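Local coordinates for protein methylxanthine N1-demethylase NdmA (PDB 6ICN) that catalyses the N1-demethylation of caffeine to theobromine and formaldehyde, as a Rieske-type non-heme iron oxygenase carrying a [2Fe-2S] cluster, at residues 170-175 with 277-282; 138-143 with 267-272. One frame throughout, in Å; residues are numbered along the deposited sequence.

Contact 1: residues 170-175 with 277-282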
loop_
_atom_site.group_PDB
_atom_site.type_symbol
_atom_site.label_atom_id
_atom_site.label_comp_id
_atom_site.label_asym_id
_atom_site.label_seq_id
_atom_site.Cartn_x
_atom_site.Cartn_y
_atom_site.Cartn_z
ATOM N N GLN A 170 -18.024 9.658 -22.398
ATOM C CA GLN A 170 -17.476 9.314 -21.088
ATOM C C GLN A 170 -16.118 8.625 -21.212
ATOM O O GLN A 170 -15.726 8.132 -22.271
ATOM C CB GLN A 170 -18.447 8.428 -20.309
ATOM C CG GLN A 170 -19.715 9.154 -19.952
ATOM C CD GLN A 170 -20.420 8.608 -18.718
ATOM O OE1 GLN A 170 -21.510 9.042 -18.396
ATOM N NE2 GLN A 170 -19.789 7.663 -18.019
ATOM N N GLU A 171 -15.388 8.606 -20.099
ATOM C CA GLU A 171 -14.177 7.806 -20.068
ATOM C C GLU A 171 -14.539 6.324 -20.167
ATOM O O GLU A 171 -15.569 5.898 -19.645
ATOM C CB GLU A 171 -13.400 8.080 -18.788
ATOM C CG GLU A 171 -12.713 9.450 -18.848
ATOM C CD GLU A 171 -12.051 9.854 -17.555
ATOM O OE1 GLU A 171 -12.080 9.065 -16.585
ATOM O OE2 GLU A 171 -11.491 10.970 -17.526
ATOM N N PRO A 172 -13.699 5.515 -20.802
ATOM C CA PRO A 172 -14.009 4.081 -20.895
ATOM C C PRO A 172 -14.025 3.423 -19.523
ATOM O O PRO A 172 -13.343 3.861 -18.593
ATOM C CB PRO A 172 -12.892 3.512 -21.778
ATOM C CG PRO A 172 -11.877 4.605 -21.929
ATOM C CD PRO A 172 -12.532 5.908 -21.611
ATOM N N TYR A 173 -14.815 2.346 -19.410
ATOM C CA TYR A 173 -14.883 1.553 -18.187
ATOM C C TYR A 173 -14.603 0.088 -18.514
ATOM O O TYR A 173 -15.099 -0.457 -19.506
ATOM C CB TYR A 173 -16.241 1.728 -17.466
ATOM C CG TYR A 173 -17.476 1.336 -18.251
ATOM C CD1 TYR A 173 -18.011 2.177 -19.238
ATOM C CD2 TYR A 173 -18.130 0.119 -18.002
ATOM C CE1 TYR A 173 -19.149 1.811 -19.954
ATOM C CE2 TYR A 173 -19.277 -0.238 -18.706
ATOM C CZ TYR A 173 -19.781 0.600 -19.676
ATOM O OH TYR A 173 -20.897 0.225 -20.392
ATOM N N TRP A 174 -13.780 -0.539 -17.691
ATOM C CA TRP A 174 -13.314 -1.896 -17.951
ATOM C C TRP A 174 -14.079 -2.886 -17.090
ATOM O O TRP A 174 -14.211 -2.679 -15.885
ATOM C CB TRP A 174 -11.828 -2.006 -17.644
ATOM C CG TRP A 174 -10.976 -1.257 -18.590
ATOM C CD1 TRP A 174 -10.797 0.102 -18.652
ATOM C CD2 TRP A 174 -10.150 -1.823 -19.591
ATOM N NE1 TRP A 174 -9.916 0.407 -19.655
ATOM C CE2 TRP A 174 -9.500 -0.756 -20.248
ATOM C CE3 TRP A 174 -9.907 -3.127 -20.010
ATOM C CZ2 TRP A 174 -8.609 -0.964 -21.289
ATOM C CZ3 TRP A 174 -9.015 -3.334 -21.050
ATOM C CH2 TRP A 174 -8.382 -2.257 -21.676
ATOM N N TRP A 175 -14.573 -3.962 -17.703
ATOM C CA TRP A 175 -15.248 -5.027 -16.976
ATOM C C TRP A 175 -14.594 -6.371 -17.256
ATOM O O TRP A 175 -14.154 -6.651 -18.375
ATOM C CB TRP A 175 -16.726 -5.135 -17.362
ATOM C CG TRP A 175 -17.646 -4.116 -16.754
ATOM C CD1 TRP A 175 -17.311 -3.080 -15.924
ATOM C CD2 TRP A 175 -19.064 -4.076 -16.903
ATOM N NE1 TRP A 175 -18.449 -2.384 -15.561
ATOM C CE2 TRP A 175 -19.534 -2.980 -16.149
ATOM C CE3 TRP A 175 -19.990 -4.861 -17.605
ATOM C CZ2 TRP A 175 -20.887 -2.652 -16.082
ATOM C CZ3 TRP A 175 -21.343 -4.523 -17.537
ATOM C CH2 TRP A 175 -21.770 -3.436 -16.773
ATOM N N THR A 277 -12.429 -9.984 -21.109
ATOM C CA THR A 277 -12.347 -8.576 -20.736
ATOM C C THR A 277 -13.030 -7.706 -21.777
ATOM O O THR A 277 -12.943 -7.988 -22.976
ATOM C CB THR A 277 -10.877 -8.139 -20.617
ATOM O OG1 THR A 277 -10.196 -9.012 -19.713
ATOM C CG2 THR A 277 -10.758 -6.693 -20.115
ATOM N N THR A 278 -13.701 -6.658 -21.317
ATOM C CA THR A 278 -14.227 -5.628 -22.200
ATOM C C THR A 278 -13.730 -4.262 -21.758
ATOM O O THR A 278 -13.638 -3.970 -20.560
ATOM C CB THR A 278 -15.766 -5.605 -22.248
ATOM O OG1 THR A 278 -16.304 -5.788 -20.935
ATOM C CG2 THR A 278 -16.275 -6.708 -23.171
ATOM N N LYS A 279 -13.405 -3.432 -22.743
ATOM C CA LYS A 279 -13.243 -2.000 -22.539
ATOM C C LYS A 279 -14.479 -1.352 -23.141
ATOM O O LYS A 279 -14.728 -1.475 -24.351
ATOM C CB LYS A 279 -11.955 -1.504 -23.203
ATOM C CG LYS A 279 -11.736 -0.004 -23.112
ATOM C CD LYS A 279 -10.477 0.364 -23.908
ATOM C CE LYS A 279 -10.160 1.846 -23.730
ATOM N NZ LYS A 279 -8.873 2.217 -24.434
ATOM N N ASN A 280 -15.285 -0.716 -22.298
ATOM C CA ASN A 280 -16.613 -0.279 -22.689
ATOM C C ASN A 280 -16.676 1.233 -22.843
ATOM O O ASN A 280 -16.040 1.976 -22.091
ATOM C CB ASN A 280 -17.646 -0.773 -21.680
ATOM C CG ASN A 280 -17.611 -2.286 -21.558
ATOM O OD1 ASN A 280 -18.066 -2.994 -22.463
ATOM N ND2 ASN A 280 -17.016 -2.792 -20.477
ATOM N N PHE A 281 -17.454 1.685 -23.825
ATOM C CA PHE A 281 -17.603 3.100 -24.133
ATOM C C PHE A 281 -19.070 3.493 -24.030
ATOM O O PHE A 281 -19.946 2.776 -24.532
ATOM C CB PHE A 281 -17.072 3.407 -25.546
ATOM C CG PHE A 281 -15.625 3.020 -25.754
ATOM C CD1 PHE A 281 -15.279 1.709 -26.099
ATOM C CD2 PHE A 281 -14.604 3.959 -25.597
ATOM C CE1 PHE A 281 -13.943 1.344 -26.294
ATOM C CE2 PHE A 281 -13.257 3.598 -25.781
ATOM C CZ PHE A 281 -12.924 2.297 -26.124
ATOM N N LEU A 282 -19.335 4.625 -23.379
ATOM C CA LEU A 282 -20.653 5.246 -23.370
ATOM C C LEU A 282 -20.530 6.676 -23.870
ATOM O O LEU A 282 -19.711 7.459 -23.362
ATOM C CB LEU A 282 -21.291 5.255 -21.970
ATOM C CG LEU A 282 -22.660 5.970 -21.937
ATOM C CD1 LEU A 282 -23.706 5.139 -22.688
ATOM C CD2 LEU A 282 -23.125 6.264 -20.505
HETATM O O HOH W 1 -16.868 5.634 -22.211
#
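Y173 and W175 pair with N280 and T278 in the backbone hydrogen-bonding pattern of antiparallel strands. Y173 N donates to N280 O and N280 N returns to Y173 O (2.8 Å); W175 and T278 exchange a second such couple, with W174 opposite K279 as the non-hydrogen-bonded pair between them. Past P172 the strand departs from this regular pairing: a water accepts from L282 N and gives weak bonds to Q170 O and E171 O, and the strands rejoin where Q170 N reaches L282 O.

Side-chain polarity reinforces the pairing. N280 ND2 also donates to Y173 O (3.2 Å), so backbone and amide nitrogens grip that oxygen from opposite faces of its plane. The same nitrogen donates to T278 OG1, which also bonds A177 O, while N280 OD1 is taken by S270; the amide is thereby fixed in rotation.

CH-pi packing works on both faces of the sheet. The Y173 ring, swung between backbone N and carbonyl carbon (chi1 60°), lies over N280, whose CB stands 3.4 Å from its centroid. With an alanine here, N280 CB would probably lose its aromatic cover, and N268 and R182 the hydroxyl they share. On the other face, K279 CB sits 3.8 Å from the centroid of the W174 six-membered ring, and the extended lysine chain runs on past P172 to NZ, which bonds V38 O and makes a salt bridge with E43.

Strand 166-175, outermost at one side within this chain, joins the antiparallel sheet of the helix-grip fold that forms the catalytic domain of Rieske oxygenases, with L282 close to the bound caffeine.

Contact 2: residues 138-143 with 267-272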
loop_
_atom_site.group_PDB
_atom_site.type_symbol
_atom_site.label_atom_id
_atom_site.label_comp_id
_atom_site.label_asym_id
_atom_site.label_seq_id
_atom_site.Cartn_x
_atom_site.Cartn_y
_atom_site.Cartn_z
ATOM N N TYR A 138 -17.304 9.653 -34.197
ATOM C CA TYR A 138 -17.998 9.969 -32.944
ATOM C C TYR A 138 -17.048 10.246 -31.797
ATOM O O TYR A 138 -17.470 10.220 -30.636
ATOM C CB TYR A 138 -18.958 8.853 -32.504
ATOM C CG TYR A 138 -19.788 8.265 -33.611
ATOM C CD1 TYR A 138 -20.486 9.083 -34.496
ATOM C CD2 TYR A 138 -19.869 6.887 -33.775
ATOM C CE1 TYR A 138 -21.265 8.538 -35.510
ATOM C CE2 TYR A 138 -20.647 6.335 -34.788
ATOM C CZ TYR A 138 -21.326 7.170 -35.653
ATOM O OH TYR A 138 -22.102 6.642 -36.656
ATOM N N GLY A 139 -15.771 10.528 -32.069
ATOM C CA GLY A 139 -14.840 10.737 -30.975
ATOM C C GLY A 139 -14.185 9.468 -30.467
ATOM O O GLY A 139 -13.466 9.511 -29.450
ATOM N N LEU A 140 -14.433 8.342 -31.117
ATOM C CA LEU A 140 -13.740 7.096 -30.831
ATOM C C LEU A 140 -12.874 6.710 -32.020
ATOM O O LEU A 140 -13.114 7.129 -33.158
ATOM C CB LEU A 140 -14.732 5.961 -30.530
ATOM C CG LEU A 140 -15.842 6.220 -29.495
ATOM C CD1 LEU A 140 -16.738 4.990 -29.295
ATOM C CD2 LEU A 140 -15.284 6.694 -28.168
ATOM N N ILE A 141 -11.891 5.862 -31.750
ATOM C CA ILE A 141 -11.033 5.274 -32.777
ATOM C C ILE A 141 -11.477 3.833 -32.972
ATOM O O ILE A 141 -11.550 3.065 -31.995
ATOM C CB ILE A 141 -9.547 5.331 -32.376
ATOM C CG1 ILE A 141 -9.097 6.770 -32.151
ATOM C CG2 ILE A 141 -8.685 4.617 -33.417
ATOM C CD1 ILE A 141 -9.232 7.624 -33.364
ATOM N N TRP A 142 -11.767 3.463 -34.229
ATOM C CA TRP A 142 -12.307 2.155 -34.580
ATOM C C TRP A 142 -11.316 1.381 -35.439
ATOM O O TRP A 142 -10.663 1.954 -36.313
ATOM C CB TRP A 142 -13.612 2.305 -35.366
ATOM C CG TRP A 142 -14.661 3.107 -34.692
ATOM C CD1 TRP A 142 -14.742 4.478 -34.619
ATOM C CD2 TRP A 142 -15.809 2.597 -34.009
ATOM N NE1 TRP A 142 -15.874 4.840 -33.919
ATOM C CE2 TRP A 142 -16.533 3.705 -33.523
ATOM C CE3 TRP A 142 -16.272 1.301 -33.718
ATOM C CZ2 TRP A 142 -17.724 3.567 -32.808
ATOM C CZ3 TRP A 142 -17.447 1.166 -33.015
ATOM C CH2 TRP A 142 -18.160 2.291 -32.561
ATOM N N ILE A 143 -11.200 0.073 -35.199
ATOM C CA ILE A 143 -10.299 -0.791 -35.953
ATOM C C ILE A 143 -11.060 -2.004 -36.476
ATOM O O ILE A 143 -11.853 -2.611 -35.749
ATOM C CB ILE A 143 -9.091 -1.245 -35.103
ATOM C CG1 ILE A 143 -8.192 -0.046 -34.794
ATOM C CG2 ILE A 143 -8.280 -2.324 -35.835
ATOM C CD1 ILE A 143 -7.044 -0.410 -33.845
ATOM N N PHE A 267 -25.397 5.704 -26.298
ATOM C CA PHE A 267 -24.673 4.906 -27.278
ATOM C C PHE A 267 -23.622 4.121 -26.512
ATOM O O PHE A 267 -22.679 4.701 -25.954
ATOM C CB PHE A 267 -24.053 5.793 -28.358
ATOM C CG PHE A 267 -23.226 5.051 -29.367
ATOM C CD1 PHE A 267 -23.827 4.347 -30.411
ATOM C CD2 PHE A 267 -21.840 5.066 -29.291
ATOM C CE1 PHE A 267 -23.060 3.689 -31.349
ATOM C CE2 PHE A 267 -21.049 4.396 -30.235
ATOM C CZ PHE A 267 -21.661 3.707 -31.267
ATOM N N ASN A 268 -23.801 2.810 -26.448
ATOM C CA ASN A 268 -22.909 1.958 -25.671
ATOM C C ASN A 268 -22.295 0.912 -26.586
ATOM O O ASN A 268 -23.013 0.245 -27.339
ATOM C CB ASN A 268 -23.663 1.295 -24.507
ATOM C CG ASN A 268 -22.713 0.670 -23.484
ATOM O OD1 ASN A 268 -22.412 -0.522 -23.575
ATOM N ND2 ASN A 268 -22.214 1.483 -22.520
ATOM N N VAL A 269 -20.971 0.775 -26.541
ATOM C CA VAL A 269 -20.290 -0.233 -27.353
ATOM C C VAL A 269 -19.122 -0.832 -26.565
ATOM O O VAL A 269 -18.423 -0.132 -25.822
ATOM C CB VAL A 269 -19.847 0.365 -28.711
ATOM C CG1 VAL A 269 -18.933 1.610 -28.516
ATOM C CG2 VAL A 269 -19.188 -0.697 -29.602
ATOM N N SER A 270 -18.922 -2.140 -26.718
ATOM C CA SER A 270 -17.885 -2.877 -26.001
ATOM C C SER A 270 -16.749 -3.231 -26.951
ATOM O O SER A 270 -16.990 -3.791 -28.028
ATOM C CB SER A 270 -18.430 -4.172 -25.377
ATOM O OG SER A 270 -19.517 -3.947 -24.498
ATOM N N CYS A 271 -15.521 -2.927 -26.548
ATOM C CA CYS A 271 -14.340 -3.485 -27.203
ATOM C C CYS A 271 -14.042 -4.865 -26.627
ATOM O O CYS A 271 -13.763 -4.981 -25.419
ATOM C CB CYS A 271 -13.132 -2.585 -27.021
ATOM S SG CYS A 271 -11.580 -3.212 -27.758
ATOM N N PRO A 272 -14.100 -5.920 -27.426
ATOM C CA PRO A 272 -13.678 -7.241 -26.949
ATOM C C PRO A 272 -12.162 -7.313 -26.863
ATOM O O PRO A 272 -11.468 -7.623 -27.836
ATOM C CB PRO A 272 -14.236 -8.188 -28.019
ATOM C CG PRO A 272 -14.169 -7.364 -29.275
ATOM C CD PRO A 272 -14.531 -5.956 -28.841
#
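F267 is the residue most deeply engaged here, meeting Y138, L140 and W142 from the facing strand, with which theirs does not pair. The strand axes approach no closer than 10.5 Å and run at 49° to each other, so side chains alone bridge the distance. The phenyl group reaches toward 138-143 because chi1, 177°, sets CG opposite the backbone N. Its far corner, CZ, meets W142 CH2 at 4.0 Å, each atom near the plane of the other ring, so these two rings touch rim to rim rather than stacking. L140 CD1 also comes to the rim, beside CE2. Y138 takes a face of F267 instead, directing its own edge at it in a T-shaped pair, centroids 5.8 Å apart and planes at 68°. F157 meets both of these rings and so extends the aromatic cluster.

V269, two residues further along the same strand, supplies the aliphatic half. Its CG1 meets L140 CD1 tip to tip at 4.1 Å, and the same methyl lies 4.2 Å from W142 CH2.

W142 is the counterpart that joins these two. The outer corner of its indole, CH2, touches both F267 CZ and V269 CG1. The opposite end of the indole is tied back to its own side, because NE1 bonds R137 O; Y138 OH likewise bonds P155 O.

Aromatic rings, meeting by rim and face, and methyl groups make the junction, and the polar ends of W142 and Y138 are satisfied outside it. Such chemistry implies a buried hydrophobic seam, dependent on shape and dispersion, between the Rieske-domain sheet and the catalytic-domain sheet.

From the N terminus the chain first runs along 138-143 in the Rieske-domain sheet, then passes to 170-175, on one of the two outermost strands of the catalytic sheet within this chain. Much later it returns through 267-272 and turns directly into 277-282. Contact 2 closes the loop from 138-143 to 267-272, and contact 1 the one from 170-175 to 277-282; the two loops cross, neither nested within the other. Contact 1 fastens the edge strand to its sheet, whereas contact 2 packs two sheets together. They meet where 267-272 and 277-282 are neighbouring strands: K279 O bonds C271 N, and L282 CD1 packs on F267 O.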